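Local coordinates for centrosomal protein of 104 kDa (Homo sapiens, PDB 5LPH), which is required for ciliogenesis and for structural integrity at the ciliary tip, and carries the tubulin-binding TOG domain to which this chain corresponds, at residues F217-V222 with R250-S255. Numbering follows the deposited sequence.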
loop_
_atom_site.group_PDB
_atom_site.type_symbol
_atom_site.label_atom_id
_atom_site.label_comp_id
_atom_site.label_asym_id
_atom_site.label_seq_id
_atom_site.Cartn_x
_atom_site.Cartn_y
_atom_site.Cartn_z
ATOM N N PHE A 217 1.760 -9.811 10.285
ATOM C CA PHE A 217 3.098 -10.383 10.130
ATOM C C PHE A 217 3.243 -11.622 11.010
ATOM O O PHE A 217 2.839 -11.621 12.181
ATOM C CB PHE A 217 4.188 -9.400 10.559
ATOM C CG PHE A 217 4.321 -8.204 9.671
ATOM C CD1 PHE A 217 4.610 -8.351 8.319
ATOM C CD2 PHE A 217 4.205 -6.921 10.197
ATOM C CE1 PHE A 217 4.751 -7.245 7.502
ATOM C CE2 PHE A 217 4.346 -5.810 9.384
ATOM C CZ PHE A 217 4.619 -5.973 8.035
ATOM N N THR A 218 3.863 -12.654 10.444
ATOM C CA THR A 218 4.195 -13.880 11.166
ATOM C C THR A 218 5.649 -14.250 10.835
ATOM O O THR A 218 6.161 -13.901 9.774
ATOM C CB THR A 218 3.242 -15.036 10.777
ATOM O OG1 THR A 218 3.435 -15.385 9.400
ATOM C CG2 THR A 218 1.775 -14.648 10.991
ATOM N N ILE A 219 6.324 -14.943 11.745
ATOM C CA ILE A 219 7.649 -15.510 11.471
ATOM C C ILE A 219 7.582 -16.248 10.125
ATOM O O ILE A 219 8.491 -16.130 9.319
ATOM C CB ILE A 219 8.102 -16.464 12.606
ATOM C CG1 ILE A 219 8.434 -15.684 13.894
ATOM C CG2 ILE A 219 9.337 -17.252 12.187
ATOM C CD1 ILE A 219 8.379 -16.527 15.156
ATOM N N ASP A 220 6.485 -16.970 9.884
ATOM C CA ASP A 220 6.291 -17.728 8.644
ATOM C C ASP A 220 6.353 -16.869 7.370
ATOM O O ASP A 220 7.226 -17.089 6.537
ATOM C CB ASP A 220 4.983 -18.540 8.692
ATOM C CG ASP A 220 4.894 -19.572 7.582
ATOM O OD1 ASP A 220 5.771 -20.450 7.509
ATOM O OD2 ASP A 220 3.948 -19.511 6.776
ATOM N N ASN A 221 5.460 -15.889 7.229
ATOM C CA ASN A 221 5.432 -15.054 5.998
ATOM C C ASN A 221 6.617 -14.078 5.856
ATOM O O ASN A 221 7.086 -13.828 4.745
ATOM C CB ASN A 221 4.064 -14.364 5.772
ATOM C CG ASN A 221 3.668 -13.401 6.882
ATOM O OD1 ASN A 221 4.507 -12.843 7.588
ATOM N ND2 ASN A 221 2.366 -13.202 7.039
ATOM N N VAL A 222 7.133 -13.570 6.972
ATOM C CA VAL A 222 8.330 -12.703 6.952
ATOM C C VAL A 222 9.583 -13.447 6.450
ATOM O O VAL A 222 10.315 -12.947 5.590
ATOM C CB VAL A 222 8.590 -12.082 8.350
ATOM C CG1 VAL A 222 9.955 -11.407 8.431
ATOM C CG2 VAL A 222 7.488 -11.097 8.731
ATOM N N ARG A 250 17.758 -11.882 16.290
ATOM C CA ARG A 250 17.851 -11.140 17.563
ATOM C C ARG A 250 16.558 -11.189 18.397
ATOM O O ARG A 250 16.619 -11.217 19.627
ATOM C CB ARG A 250 18.217 -9.666 17.327
ATOM C CG ARG A 250 19.641 -9.418 16.860
ATOM C CD ARG A 250 19.967 -7.927 16.873
ATOM N NE ARG A 250 21.251 -7.608 16.240
ATOM C CZ ARG A 250 21.456 -7.393 14.935
ATOM N NH1 ARG A 250 20.463 -7.460 14.050
ATOM N NH2 ARG A 250 22.683 -7.109 14.506
ATOM N N GLN A 251 15.405 -11.190 17.726
ATOM C CA GLN A 251 14.099 -11.184 18.395
ATOM C C GLN A 251 13.623 -12.604 18.736
ATOM O O GLN A 251 13.297 -12.887 19.888
ATOM C CB GLN A 251 13.042 -10.483 17.522
ATOM C CG GLN A 251 13.326 -9.016 17.171
ATOM C CD GLN A 251 13.073 -8.076 18.322
ATOM O OE1 GLN A 251 11.990 -8.096 18.870
ATOM N NE2 GLN A 251 14.059 -7.242 18.691
ATOM N N HIS A 252 13.598 -13.484 17.735
ATOM C CA HIS A 252 12.953 -14.808 17.847
ATOM C C HIS A 252 13.894 -16.019 17.996
ATOM O O HIS A 252 13.428 -17.124 18.299
ATOM C CB HIS A 252 12.004 -15.010 16.662
ATOM C CG HIS A 252 10.829 -14.084 16.682
ATOM N ND1 HIS A 252 10.681 -13.046 15.787
ATOM C CD2 HIS A 252 9.763 -14.023 17.514
ATOM C CE1 HIS A 252 9.562 -12.395 16.057
ATOM N NE2 HIS A 252 8.987 -12.968 17.099
ATOM N N GLN A 253 15.194 -15.817 17.777
ATOM C CA GLN A 253 16.236 -16.807 18.111
ATOM C C GLN A 253 16.104 -18.160 17.390
ATOM O O GLN A 253 16.486 -18.270 16.228
ATOM C CB GLN A 253 16.339 -16.986 19.637
ATOM C CG GLN A 253 16.926 -15.788 20.333
ATOM C CD GLN A 253 16.634 -15.666 21.834
ATOM O OE1 GLN A 253 16.614 -14.555 22.382
ATOM N NE2 GLN A 253 16.408 -16.793 22.505
ATOM N N ALA A 254 15.540 -19.165 18.065
ATOM C CA ALA A 254 15.590 -20.553 17.594
ATOM C C ALA A 254 14.511 -20.888 16.563
ATOM O O ALA A 254 14.743 -21.699 15.666
ATOM C CB ALA A 254 15.498 -21.511 18.776
ATOM N N SER A 255 13.345 -20.258 16.684
ATOM C CA SER A 255 12.187 -20.586 15.840
ATOM C C SER A 255 12.297 -20.191 14.346
ATOM O O SER A 255 11.453 -20.607 13.546
ATOM C CB SER A 255 10.901 -20.013 16.462
ATOM O OG SER A 255 11.111 -18.709 16.981
#
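I219 reaches across to H252 and S255 where the second HEAT repeat of this TOG domain brings the start of helix 219-229 beside the end of helix 235-252, as expected of the antiparallel helix pair in such a repeat. Walking from the N-terminal side, F217 turns inward against L203, L206 and L207 of helix 193-210, a large apolar ring suited to that buried site. T218 follows as the N-cap, and with N221 it forms a capping box. The N221 backbone N donates to T218 OG1 at 3.0 Å in a nearly straight bond (178°), while T218 N donates to N221 OD1 at 2.9 Å, approaching from above the carbonyl plane of the amide. A short hydroxyl and an amide suit these places because they bond backbone N-H groups at a helix start.

I219 carries the cross-contact. With CG1 anti to the carbonyl carbon (chi1 -70°), its longer branch extends to the imidazole. CD1 settles over one face of H252, displaced toward the rim and 3.9 Å from the ring centroid, a CH-pi contact, and CG1 comes within 3.9 Å of H252 ND1. The flat imidazole offers a pi face to the aliphatic isoleucine, whose C-H groups can lie against it. Were H252 an alanine, I219 CD1 would probably lose this aromatic face and the isoleucine's end would be freer to turn. I219 also touches M248 and Y259, while D220 OD1 accepts a hydrogen bond from Y259. V222, buried one turn on, packs against M248, and its N donates to T218 O.

Beyond the helix end, where Q253 has a positive phi, S255 OG donates to H252 O at 3.1 Å and lies 3.9 Å from I219 CD1.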